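Local coordinates for protein endo-N-acetyl-beta-D-glucosaminidase (PDB 4AC1) that cleaves within the di-N-acetylchitobiose core of N-linked glycans as a family 18 glycoside hydrolase, and is responsible for deglycosylating the cellulases of Hypocrea jecorina, at residues S15-I20 / D58-T63; H105-L110 / I139-A144; A174-Q179 / D184-Q189; S201-I206 / G247-V252. All coordinates share one frame; numbering follows the deposited sequence. Where two conformers were deposited one is given.

Contact 1: residues S15-I20 / D58-T63; sequences SSNRPI and DPHFYT. With NAG (2-acetamido-2-deoxy-beta-D-glucopyranose), chain C.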
# COMPACT_ATOMS: atom_id res chain seq x y z
N SER A 15 1.45 -0.44 -23.02
CA SER A 15 0.49 -0.02 -24.04
C SER A 15 0.28 -1.04 -25.16
O SER A 15 -0.74 -1.00 -25.87
CB SER A 15 0.89 1.33 -24.64
OG SER A 15 2.02 1.19 -25.47
N SER A 16 1.24 -1.95 -25.32
CA SER A 16 1.16 -3.04 -26.30
C SER A 16 0.65 -4.34 -25.68
O SER A 16 0.75 -5.41 -26.28
CB SER A 16 2.51 -3.28 -26.98
OG SER A 16 3.03 -2.10 -27.56
N ASN A 17 0.11 -4.23 -24.46
CA ASN A 17 -0.38 -5.38 -23.69
C ASN A 17 0.69 -6.42 -23.36
O ASN A 17 0.39 -7.60 -23.18
CB ASN A 17 -1.61 -6.02 -24.38
CG ASN A 17 -2.47 -6.81 -23.42
OD1 ASN A 17 -2.65 -6.43 -22.26
ND2 ASN A 17 -3.02 -7.93 -23.90
N ARG A 18 1.95 -5.99 -23.26
CA ARG A 18 3.04 -6.88 -22.84
C ARG A 18 3.28 -6.73 -21.34
O ARG A 18 3.25 -5.61 -20.84
CB ARG A 18 4.33 -6.55 -23.59
CG ARG A 18 4.31 -6.81 -25.08
CD ARG A 18 5.53 -6.16 -25.73
NE ARG A 18 5.43 -4.70 -25.74
CZ ARG A 18 6.46 -3.86 -25.86
NH1 ARG A 18 7.70 -4.32 -25.96
NH2 ARG A 18 6.23 -2.55 -25.86
N PRO A 19 3.53 -7.84 -20.62
CA PRO A 19 3.82 -7.72 -19.19
C PRO A 19 4.97 -6.77 -18.91
O PRO A 19 5.96 -6.76 -19.63
CB PRO A 19 4.20 -9.14 -18.77
CG PRO A 19 3.49 -10.02 -19.74
CD PRO A 19 3.47 -9.25 -21.05
N ILE A 20 4.79 -5.97 -17.86
CA ILE A 20 5.85 -5.13 -17.31
C ILE A 20 6.52 -5.94 -16.21
O ILE A 20 5.86 -6.38 -15.27
CB ILE A 20 5.26 -3.81 -16.76
CG1 ILE A 20 4.72 -2.97 -17.92
CG2 ILE A 20 6.33 -3.01 -15.98
CD1 ILE A 20 3.78 -1.88 -17.51
N ASP A 58 -6.22 -15.64 -14.10
CA ASP A 58 -6.27 -15.50 -15.56
C ASP A 58 -4.86 -15.56 -16.16
O ASP A 58 -3.89 -15.13 -15.53
CB ASP A 58 -6.93 -14.17 -15.92
CG ASP A 58 -7.32 -14.07 -17.38
OD1 ASP A 58 -6.48 -13.66 -18.19
OD2 ASP A 58 -8.47 -14.39 -17.72
N PRO A 59 -4.74 -16.12 -17.39
CA PRO A 59 -3.46 -16.11 -18.11
C PRO A 59 -2.80 -14.73 -18.19
O PRO A 59 -1.57 -14.65 -18.25
CB PRO A 59 -3.85 -16.62 -19.51
CG PRO A 59 -4.98 -17.55 -19.23
CD PRO A 59 -5.75 -16.96 -18.08
N HIS A 60 -3.61 -13.67 -18.16
CA HIS A 60 -3.10 -12.29 -18.11
C HIS A 60 -2.01 -12.09 -17.06
O HIS A 60 -1.07 -11.29 -17.26
CB HIS A 60 -4.26 -11.30 -17.88
CG HIS A 60 -3.95 -9.88 -18.27
ND1 HIS A 60 -3.75 -9.49 -19.58
CD2 HIS A 60 -3.84 -8.76 -17.53
CE1 HIS A 60 -3.52 -8.20 -19.62
NE2 HIS A 60 -3.56 -7.72 -18.39
N PHE A 61 -2.10 -12.84 -15.96
CA PHE A 61 -1.18 -12.67 -14.84
C PHE A 61 -0.16 -13.78 -14.63
O PHE A 61 0.49 -13.83 -13.58
CB PHE A 61 -1.98 -12.42 -13.55
CG PHE A 61 -2.82 -11.18 -13.60
CD1 PHE A 61 -2.23 -9.93 -13.79
CD2 PHE A 61 -4.21 -11.26 -13.49
CE1 PHE A 61 -3.01 -8.78 -13.85
CE2 PHE A 61 -4.99 -10.11 -13.56
CZ PHE A 61 -4.39 -8.87 -13.72
N TYR A 62 0.04 -14.65 -15.62
CA TYR A 62 1.05 -15.71 -15.49
C TYR A 62 2.45 -15.16 -15.21
O TYR A 62 3.17 -15.69 -14.37
CB TYR A 62 1.10 -16.61 -16.72
CG TYR A 62 -0.07 -17.56 -16.89
CD1 TYR A 62 -0.89 -17.91 -15.81
CD2 TYR A 62 -0.35 -18.13 -18.14
CE1 TYR A 62 -1.96 -18.79 -15.96
CE2 TYR A 62 -1.41 -19.02 -18.30
CZ TYR A 62 -2.21 -19.34 -17.21
OH TYR A 62 -3.27 -20.21 -17.37
N THR A 63 2.84 -14.12 -15.96
CA THR A 63 4.17 -13.54 -15.82
C THR A 63 4.29 -12.93 -14.42
O THR A 63 5.25 -13.17 -13.71
CB THR A 63 4.47 -12.47 -16.91
OG1 THR A 63 4.26 -13.03 -18.22
CG2 THR A 63 5.90 -11.95 -16.79
C1 NAG C . 3.73 -19.41 -14.33
C2 NAG C . 2.51 -19.76 -13.47
C3 NAG C . 1.93 -21.10 -13.90
C4 NAG C . 1.59 -21.03 -15.39
C5 NAG C . 2.84 -20.61 -16.18
C6 NAG C . 2.52 -20.39 -17.65
C7 NAG C . 2.14 -19.01 -11.19
C8 NAG C . 2.59 -19.08 -9.77
N2 NAG C . 2.85 -19.75 -12.06
O3 NAG C . 0.77 -21.38 -13.14
O4 NAG C . 1.14 -22.29 -15.87
O5 NAG C . 3.35 -19.38 -15.68
O6 NAG C . 3.73 -20.41 -18.37
O7 NAG C . 1.19 -18.31 -11.52
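Pro19 meets Thr63 at the first turn of helix 62-73, with the two side chains crossing at about a right angle. The proline CG lies 3.5 Å from Thr63 OG1, while its CB rests 3.8 Å from Thr63 CG2, so the edge of the pyrrolidine ring spans both branches of the threonine. The second point of touch is narrower: a single oxygen. Asn17, which like Pro19 lies on the solvent side, brings only its amide OD1 to the edge of the His60 imidazole, 3.3 Å from CE1 and near the ring plane; amide and ring are turned 25° apart. The imidazole reaches there because its CG stands anti to the backbone N (chi1 -160°). The His60 ring is also stacked with His13 and meets Phe54, and the backbone N of His60 is bonded to Asp58 OD1 (2.9 Å) in an Asx turn. Packing is close at the far side of the helix start. There the Tyr62 ring has Pro59 CA 3.4 Å above the centre of one face and the N-linked sugar on the other, with Tyr62 CD2 3.7 Å from NAG C6. Replacing Tyr62 by alanine would remove the ring between Pro59 and the sugar, and is likely to leave the N-acetylglucosamine on Asn66 freer to swing. No hydrogen bond joins the two segments. The link between the loop 15-20 and the helix start therefore rests on van der Waals contact and on an imidazole C-H, probably polarised by its flanking nitrogens, facing a carbonyl oxygen.

Contact 2: residues H105-L110 / I139-A144; sequences HYYGQL and IARLRA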
# COMPACT_ATOMS: atom_id res chain seq x y z
N HIS A 105 -19.15 -14.84 2.59
CA HIS A 105 -18.95 -15.18 1.19
C HIS A 105 -17.84 -14.33 0.57
O HIS A 105 -16.91 -14.87 -0.05
CB HIS A 105 -20.26 -15.02 0.40
CG HIS A 105 -20.08 -15.16 -1.08
ND1 HIS A 105 -19.80 -16.37 -1.68
CD2 HIS A 105 -20.14 -14.24 -2.07
CE1 HIS A 105 -19.68 -16.18 -2.98
NE2 HIS A 105 -19.90 -14.91 -3.25
N TYR A 106 -17.93 -13.02 0.73
CA TYR A 106 -16.96 -12.12 0.10
C TYR A 106 -15.62 -12.12 0.83
O TYR A 106 -14.56 -12.10 0.20
CB TYR A 106 -17.55 -10.71 -0.11
CG TYR A 106 -18.67 -10.74 -1.10
CD1 TYR A 106 -18.42 -11.03 -2.44
CD2 TYR A 106 -19.99 -10.54 -0.70
CE1 TYR A 106 -19.45 -11.10 -3.37
CE2 TYR A 106 -21.04 -10.62 -1.62
CZ TYR A 106 -20.74 -10.90 -2.95
OH TYR A 106 -21.76 -10.98 -3.87
N TYR A 107 -15.67 -12.16 2.16
CA TYR A 107 -14.45 -12.33 2.93
C TYR A 107 -13.74 -13.64 2.52
O TYR A 107 -12.51 -13.67 2.34
CB TYR A 107 -14.69 -12.29 4.46
CG TYR A 107 -13.43 -12.70 5.16
CD1 TYR A 107 -12.37 -11.79 5.28
CD2 TYR A 107 -13.24 -14.02 5.60
CE1 TYR A 107 -11.17 -12.18 5.86
CE2 TYR A 107 -12.05 -14.41 6.16
CZ TYR A 107 -11.02 -13.48 6.29
OH TYR A 107 -9.84 -13.86 6.87
N GLY A 108 -14.51 -14.71 2.35
CA GLY A 108 -13.94 -16.00 1.96
C GLY A 108 -13.19 -15.90 0.64
O GLY A 108 -12.14 -16.50 0.47
N GLN A 109 -13.74 -15.13 -0.29
CA GLN A 109 -13.05 -14.88 -1.56
C GLN A 109 -11.70 -14.17 -1.37
O GLN A 109 -10.70 -14.52 -2.01
CB GLN A 109 -13.92 -14.06 -2.50
CG GLN A 109 -15.17 -14.77 -3.05
CD GLN A 109 -15.90 -13.89 -4.04
OE1 GLN A 109 -15.74 -12.67 -4.04
NE2 GLN A 109 -16.72 -14.49 -4.89
N LEU A 110 -11.68 -13.16 -0.50
CA LEU A 110 -10.43 -12.45 -0.20
C LEU A 110 -9.40 -13.38 0.44
O LEU A 110 -8.25 -13.43 0.03
CB LEU A 110 -10.70 -11.22 0.68
CG LEU A 110 -9.48 -10.37 1.07
CD1 LEU A 110 -8.80 -9.75 -0.16
CD2 LEU A 110 -9.88 -9.29 2.08
N ILE A 139 -10.14 -6.48 9.76
CA ILE A 139 -8.77 -6.57 10.25
C ILE A 139 -8.65 -7.68 11.30
O ILE A 139 -7.72 -8.48 11.23
CB ILE A 139 -8.32 -5.22 10.83
CG1 ILE A 139 -8.24 -4.20 9.69
CG2 ILE A 139 -6.98 -5.34 11.60
CD1 ILE A 139 -7.98 -2.82 10.12
N ALA A 140 -9.57 -7.71 12.26
CA ALA A 140 -9.51 -8.74 13.29
C ALA A 140 -9.63 -10.16 12.73
O ALA A 140 -8.95 -11.08 13.18
CB ALA A 140 -10.58 -8.49 14.37
N ARG A 141 -10.50 -10.32 11.74
CA ARG A 141 -10.72 -11.61 11.10
C ARG A 141 -9.49 -12.04 10.28
O ARG A 141 -9.08 -13.20 10.36
CB ARG A 141 -11.98 -11.59 10.22
CG ARG A 141 -12.24 -12.89 9.47
CD ARG A 141 -12.47 -14.09 10.37
NE ARG A 141 -12.80 -15.25 9.55
CZ ARG A 141 -14.02 -15.49 9.06
NH1 ARG A 141 -15.02 -14.66 9.36
NH2 ARG A 141 -14.23 -16.54 8.29
N LEU A 142 -8.91 -11.10 9.53
CA LEU A 142 -7.66 -11.39 8.80
C LEU A 142 -6.57 -11.82 9.76
O LEU A 142 -5.86 -12.80 9.51
CB LEU A 142 -7.21 -10.17 8.00
CG LEU A 142 -7.93 -9.93 6.66
CD1 LEU A 142 -7.60 -8.54 6.15
CD2 LEU A 142 -7.55 -10.99 5.63
N ARG A 143 -6.43 -11.09 10.87
CA ARG A 143 -5.42 -11.39 11.89
C ARG A 143 -5.68 -12.77 12.50
O ARG A 143 -4.74 -13.55 12.73
CB ARG A 143 -5.44 -10.28 12.95
CG ARG A 143 -4.27 -10.26 13.92
CD ARG A 143 -2.93 -10.38 13.22
NE ARG A 143 -2.47 -9.14 12.57
CZ ARG A 143 -1.48 -9.13 11.69
NH1 ARG A 143 -0.90 -10.27 11.35
NH2 ARG A 143 -1.09 -7.99 11.13
N ALA A 144 -6.94 -13.08 12.76
CA ALA A 144 -7.33 -14.37 13.31
C ALA A 144 -6.98 -15.52 12.36
O ALA A 144 -6.41 -16.52 12.79
CB ALA A 144 -8.82 -14.39 13.68
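The Tyr107 ring carries Arg141 over one face and Leu142 at its edge. Arg141 CG stands 3.8 Å from the ring centroid and 23° off the normal, a CH-pi contact displaced toward the phenol end, where CG comes 3.5 Å from Tyr107 CZ. Beyond CG the arginine chain continues over the same face, and Arg141 NE lies 3.6 Å from Tyr107 CE2. The guanidinium in turn receives CE2 over one of its own faces, yet the two planes are 49° apart, so the groups lean against each other without stacking flat. The bend at chi2 (62°) lays the arginine chain over the ring face. At the ring edge, near its plane, Leu142 CD2 approaches Tyr107 CE1 at 3.8 Å and adds an apolar contact.

The polar ends are tied just outside the two segments. Asp145 OD2 is shared: it is hydrogen-bonded to Tyr107 OH and forms a salt bridge with Arg141 NE. A second salt bridge joins Arg141 NH1 to Glu104, one turn or so before the tyrosine on its own helix. With carboxylates from both helices holding it, the two salt bridges probably fix the guanidinium's rotation, and its charge is probably largely offset.

Helices 100-116 and 132-146 are neighbours on the outside of the barrel, joined through strand 121-125. Tyr107 also packs on Leu138 and Phe146 of the second helix, while Leu142 lies against Ile152 of strand 151-154, and Ile139 leads on to Leu175 of helix 172-179.

Contact 3: residues A174-Q179 / D184-Q189; sequences ALQQTQ and DWYNTQ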
# COMPACT_ATOMS: atom_id res chain seq x y z
N ALA A 174 -9.76 5.73 16.14
CA ALA A 174 -10.50 4.64 16.79
C ALA A 174 -9.93 3.29 16.37
O ALA A 174 -9.71 2.41 17.21
CB ALA A 174 -11.97 4.72 16.45
N LEU A 175 -9.69 3.11 15.07
CA LEU A 175 -9.08 1.88 14.56
C LEU A 175 -7.73 1.58 15.21
O LEU A 175 -7.46 0.43 15.61
CB LEU A 175 -8.91 1.94 13.04
CG LEU A 175 -8.35 0.70 12.34
CD1 LEU A 175 -9.27 -0.48 12.53
CD2 LEU A 175 -8.13 0.98 10.87
N GLN A 176 -6.88 2.60 15.32
CA GLN A 176 -5.57 2.41 15.95
C GLN A 176 -5.75 1.94 17.40
O GLN A 176 -5.04 1.04 17.86
CB GLN A 176 -4.71 3.68 15.85
CG GLN A 176 -3.45 3.69 16.73
CD GLN A 176 -2.45 2.59 16.39
OE1 GLN A 176 -2.20 2.29 15.22
NE2 GLN A 176 -1.84 2.01 17.41
N GLN A 177 -6.71 2.53 18.10
CA GLN A 177 -6.94 2.12 19.49
C GLN A 177 -7.35 0.65 19.64
O GLN A 177 -6.82 -0.07 20.48
CB GLN A 177 -7.95 3.02 20.18
CG GLN A 177 -7.45 4.46 20.34
CD GLN A 177 -8.33 5.30 21.23
OE1 GLN A 177 -9.06 4.78 22.07
NE2 GLN A 177 -8.26 6.62 21.06
N THR A 178 -8.29 0.19 18.81
CA THR A 178 -8.89 -1.14 18.97
C THR A 178 -8.13 -2.25 18.22
O THR A 178 -8.03 -3.38 18.71
CB THR A 178 -10.38 -1.15 18.56
OG1 THR A 178 -10.49 -0.68 17.21
CG2 THR A 178 -11.21 -0.25 19.45
N GLN A 179 -7.57 -1.91 17.05
CA GLN A 179 -6.89 -2.88 16.18
C GLN A 179 -5.45 -2.52 15.86
O GLN A 179 -4.82 -3.19 15.05
CB GLN A 179 -7.67 -3.09 14.86
CG GLN A 179 -8.71 -4.19 14.95
CD GLN A 179 -9.94 -3.75 15.71
OE1 GLN A 179 -10.43 -2.64 15.52
NE2 GLN A 179 -10.46 -4.63 16.55
N ASP A 184 0.26 -3.39 10.87
CA ASP A 184 1.72 -3.25 10.82
C ASP A 184 2.18 -1.83 10.51
O ASP A 184 3.14 -1.37 11.11
CB ASP A 184 2.35 -4.30 9.90
CG ASP A 184 2.09 -5.69 10.38
OD1 ASP A 184 2.75 -6.10 11.36
OD2 ASP A 184 1.17 -6.36 9.88
N TRP A 185 1.50 -1.16 9.58
CA TRP A 185 1.78 0.24 9.28
C TRP A 185 0.69 0.86 8.43
O TRP A 185 -0.21 0.15 7.94
CB TRP A 185 3.17 0.44 8.64
CG TRP A 185 3.28 0.03 7.20
CD1 TRP A 185 2.98 0.79 6.10
CD2 TRP A 185 3.73 -1.24 6.69
NE1 TRP A 185 3.20 0.08 4.95
CE2 TRP A 185 3.68 -1.16 5.28
CE3 TRP A 185 4.17 -2.43 7.29
CZ2 TRP A 185 4.02 -2.23 4.46
CZ3 TRP A 185 4.53 -3.49 6.46
CH2 TRP A 185 4.45 -3.38 5.06
N TYR A 186 0.79 2.17 8.27
CA TYR A 186 -0.12 2.97 7.46
C TYR A 186 0.64 3.54 6.26
O TYR A 186 1.61 4.29 6.42
CB TYR A 186 -0.72 4.10 8.31
CG TYR A 186 -1.46 3.61 9.54
CD1 TYR A 186 -2.80 3.21 9.44
CD2 TYR A 186 -0.84 3.56 10.79
CE1 TYR A 186 -3.49 2.75 10.54
CE2 TYR A 186 -1.54 3.10 11.92
CZ TYR A 186 -2.86 2.72 11.78
OH TYR A 186 -3.54 2.26 12.90
N ASN A 187 0.20 3.14 5.07
CA ASN A 187 0.71 3.67 3.80
C ASN A 187 0.07 5.02 3.60
O ASN A 187 -1.01 5.13 3.00
CB ASN A 187 0.34 2.72 2.67
CG ASN A 187 1.09 1.42 2.74
OD1 ASN A 187 2.32 1.40 2.65
ND2 ASN A 187 0.36 0.31 2.92
N THR A 188 0.71 6.05 4.14
CA THR A 188 0.00 7.31 4.36
C THR A 188 0.13 8.20 3.13
O THR A 188 1.23 8.50 2.67
CB THR A 188 0.49 7.98 5.66
OG1 THR A 188 0.34 7.07 6.75
CG2 THR A 188 -0.33 9.21 5.99
N GLN A 189 -1.02 8.58 2.56
CA GLN A 189 -1.02 9.27 1.27
C GLN A 189 -0.82 10.78 1.45
O GLN A 189 -1.77 11.51 1.74
CB GLN A 189 -2.31 8.96 0.50
CG GLN A 189 -2.67 7.47 0.48
CD GLN A 189 -3.78 7.14 -0.51
OE1 GLN A 189 -3.79 7.67 -1.62
NE2 GLN A 189 -4.70 6.26 -0.13
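Tyr186 points its phenol from strand 185-189 straight at helix 172-179, and Gln176 turns back from the helix to meet it. The tyrosine hydroxyl gives its proton to the glutamine oxygen, with OH 2.7 Å from OE1; the angle at OE1 is 136°, and the donor is tilted moderately from the carbonyl plane. Seen from the phenol, OE1 sits at the ring edge, although amide and ring planes are turned 65° apart. A bend at chi2 (62°) folds the glutamine over the hydroxyl and leaves Gln176 CB 3.5 Å from Tyr186 OH. OE1 is gripped twice, since Lys215 NZ also bonds to it, so the amide's rotation is well defined. Phe211 meets the tyrosine ring edge-to-face.

Along the strand, side chains alternate in direction. Trp185 turns away from the helix, and its NE1 bonds to Asn187 OD1 at 2.8 Å, approaching from above the carbonyl plane. At the strand's end Gln189 binds a zinc ion together with Glu127.

Strand 151-154, helix 172-179 and strand 185-189 form a beta-alpha-beta crossover with parallel strands, the repeating unit of the (beta/alpha)8 barrel fold of family 18 glycoside hydrolases.

Contact 4: residues S201-I206 / G247-V252; sequences SDYDRI and GQIGGV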
# COMPACT_ATOMS: atom_id res chain seq x y z
N SER A 201 5.93 19.24 8.76
CA SER A 201 4.81 19.62 9.62
C SER A 201 3.69 18.57 9.67
O SER A 201 3.19 18.24 10.76
CB SER A 201 4.27 21.01 9.27
OG SER A 201 3.75 21.05 7.95
N ASP A 202 3.30 18.04 8.51
CA ASP A 202 2.22 17.05 8.48
C ASP A 202 2.59 15.74 9.18
O ASP A 202 1.83 15.24 10.02
CB ASP A 202 1.75 16.81 7.05
CG ASP A 202 1.09 18.05 6.43
OD1 ASP A 202 0.84 19.04 7.16
OD2 ASP A 202 0.82 18.07 5.21
N TYR A 203 3.76 15.20 8.85
CA TYR A 203 4.25 13.98 9.49
C TYR A 203 4.31 14.17 11.01
O TYR A 203 3.85 13.31 11.77
CB TYR A 203 5.61 13.58 8.90
CG TYR A 203 6.04 12.15 9.19
CD1 TYR A 203 6.54 11.79 10.43
CD2 TYR A 203 5.94 11.17 8.20
CE1 TYR A 203 6.94 10.49 10.70
CE2 TYR A 203 6.33 9.85 8.46
CZ TYR A 203 6.84 9.53 9.70
OH TYR A 203 7.23 8.25 10.01
N ASP A 204 4.86 15.31 11.45
CA ASP A 204 4.94 15.61 12.89
C ASP A 204 3.56 15.68 13.55
O ASP A 204 3.37 15.22 14.68
CB ASP A 204 5.67 16.94 13.15
CG ASP A 204 7.19 16.88 12.88
OD1 ASP A 204 7.81 15.81 12.85
OD2 ASP A 204 7.76 17.98 12.71
N ARG A 205 2.59 16.29 12.86
CA ARG A 205 1.22 16.38 13.38
C ARG A 205 0.59 14.98 13.54
O ARG A 205 -0.10 14.70 14.52
CB ARG A 205 0.38 17.28 12.47
CG ARG A 205 -0.95 17.72 13.07
CD ARG A 205 -1.71 18.69 12.16
NE ARG A 205 -0.95 19.91 11.90
CZ ARG A 205 -0.36 20.22 10.75
NH1 ARG A 205 -0.41 19.40 9.71
NH2 ARG A 205 0.31 21.37 10.64
N ILE A 206 0.86 14.11 12.57
CA ILE A 206 0.35 12.74 12.63
C ILE A 206 0.95 12.01 13.84
O ILE A 206 0.23 11.35 14.59
CB ILE A 206 0.66 12.01 11.31
CG1 ILE A 206 -0.24 12.53 10.18
CG2 ILE A 206 0.51 10.51 11.49
CD1 ILE A 206 0.23 12.18 8.77
N GLY A 247 14.78 9.11 14.71
CA GLY A 247 15.74 8.02 14.53
C GLY A 247 15.40 7.10 13.38
O GLY A 247 16.22 6.87 12.49
N GLN A 248 14.18 6.57 13.40
CA GLN A 248 13.67 5.72 12.32
C GLN A 248 12.27 6.18 11.95
O GLN A 248 11.46 6.44 12.84
CB GLN A 248 13.60 4.26 12.76
CG GLN A 248 14.92 3.64 13.24
CD GLN A 248 14.80 2.16 13.54
OE1 GLN A 248 14.15 1.76 14.51
NE2 GLN A 248 15.41 1.33 12.71
N ILE A 249 12.00 6.31 10.65
CA ILE A 249 10.64 6.50 10.16
C ILE A 249 10.11 5.19 9.56
O ILE A 249 10.88 4.26 9.27
CB ILE A 249 10.52 7.65 9.12
CG1 ILE A 249 11.41 7.39 7.88
CG2 ILE A 249 10.80 9.00 9.78
CD1 ILE A 249 10.96 8.12 6.60
N GLY A 250 8.81 5.12 9.32
CA GLY A 250 8.23 3.89 8.77
C GLY A 250 8.80 3.57 7.40
O GLY A 250 8.97 2.41 7.06
N GLY A 251 9.09 4.61 6.63
CA GLY A 251 9.69 4.46 5.31
C GLY A 251 8.93 5.28 4.29
O GLY A 251 8.31 6.29 4.64
N VAL A 252 9.01 4.85 3.04
CA VAL A 252 8.38 5.53 1.91
C VAL A 252 7.66 4.51 1.03
O VAL A 252 8.17 3.41 0.84
CB VAL A 252 9.44 6.31 1.05
CG1 VAL A 252 8.83 6.84 -0.26
CG2 VAL A 252 10.03 7.43 1.85
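The hydroxyl of Tyr203 is hydrogen-bonded to the carbonyl oxygen of Val216 and lodges against Ile249 and Gly250. Its OH lies 3.5 Å from Ile249 CB and 3.6 Å from Gly250 N. Only the end of the phenol does the touching: Tyr203 CZ comes 4.0 Å from Ile249 CG2, with the methyl approaching the ring obliquely. The ring reaches across because CG is anti to the backbone N (chi1 -164°), which carries the phenol out from the helix toward the chain that leads into strand 251-255. On the other side, Ile249 has CG1 between its backbone N and carbonyl carbon (chi1 60°), a crowded position that leaves CG2 facing the phenol. Tyr203 and Ile249 both pack on Leu242 as well, so the three side chains touch one another in turn. A phenylalanine in place of Tyr203 would probably leave the Val216 carbonyl without this partner and open a small gap beside Ile249 and Gly250.

Away from this interface, Arg205 NH1 and Asp202 OD1 form a salt bridge of 2.9 Å within the helix, and Glu162 gives the same NH1 a second carboxylate. Gly251 has a phi of 131°, at which a side chain would jam against the preceding carbonyl oxygen.

Helix 201-208 thus leans on the entrance to strand 251-255 and on strand 216-221 beside it, with Leu242 of helix 232-246 packed against both Tyr203 and Ile249. Farther along, Val252 turns to Ile239 of that helix and to helix 270-279, while backbone bonds to Arg4 and Ile6 join strand 251-255 to strand 4-9, closing the barrel.

The four contacts follow one another along the chain around a single barrel. Contacts 2 and 3, with centres 17 Å apart, touch: Ile139 CD1 packs 3.6 Å from Leu175 CD1, and in one of its two conformers Arg143 also forms a salt bridge with Asp184. Contacts 3 and 4, 14 Å between centres, meet where Thr188 CG2 lies 4.1 Å from Ile206 CD1. Contact 1 stands apart at the surface beside a glycan, 33 and 36 Å between centres from contacts 3 and 4 and across the barrel from both. Contact 3 alone reaches the zinc held by Gln189 and Glu127, at the C-terminal ends of the barrel strands, where family 18 enzymes carry their active site.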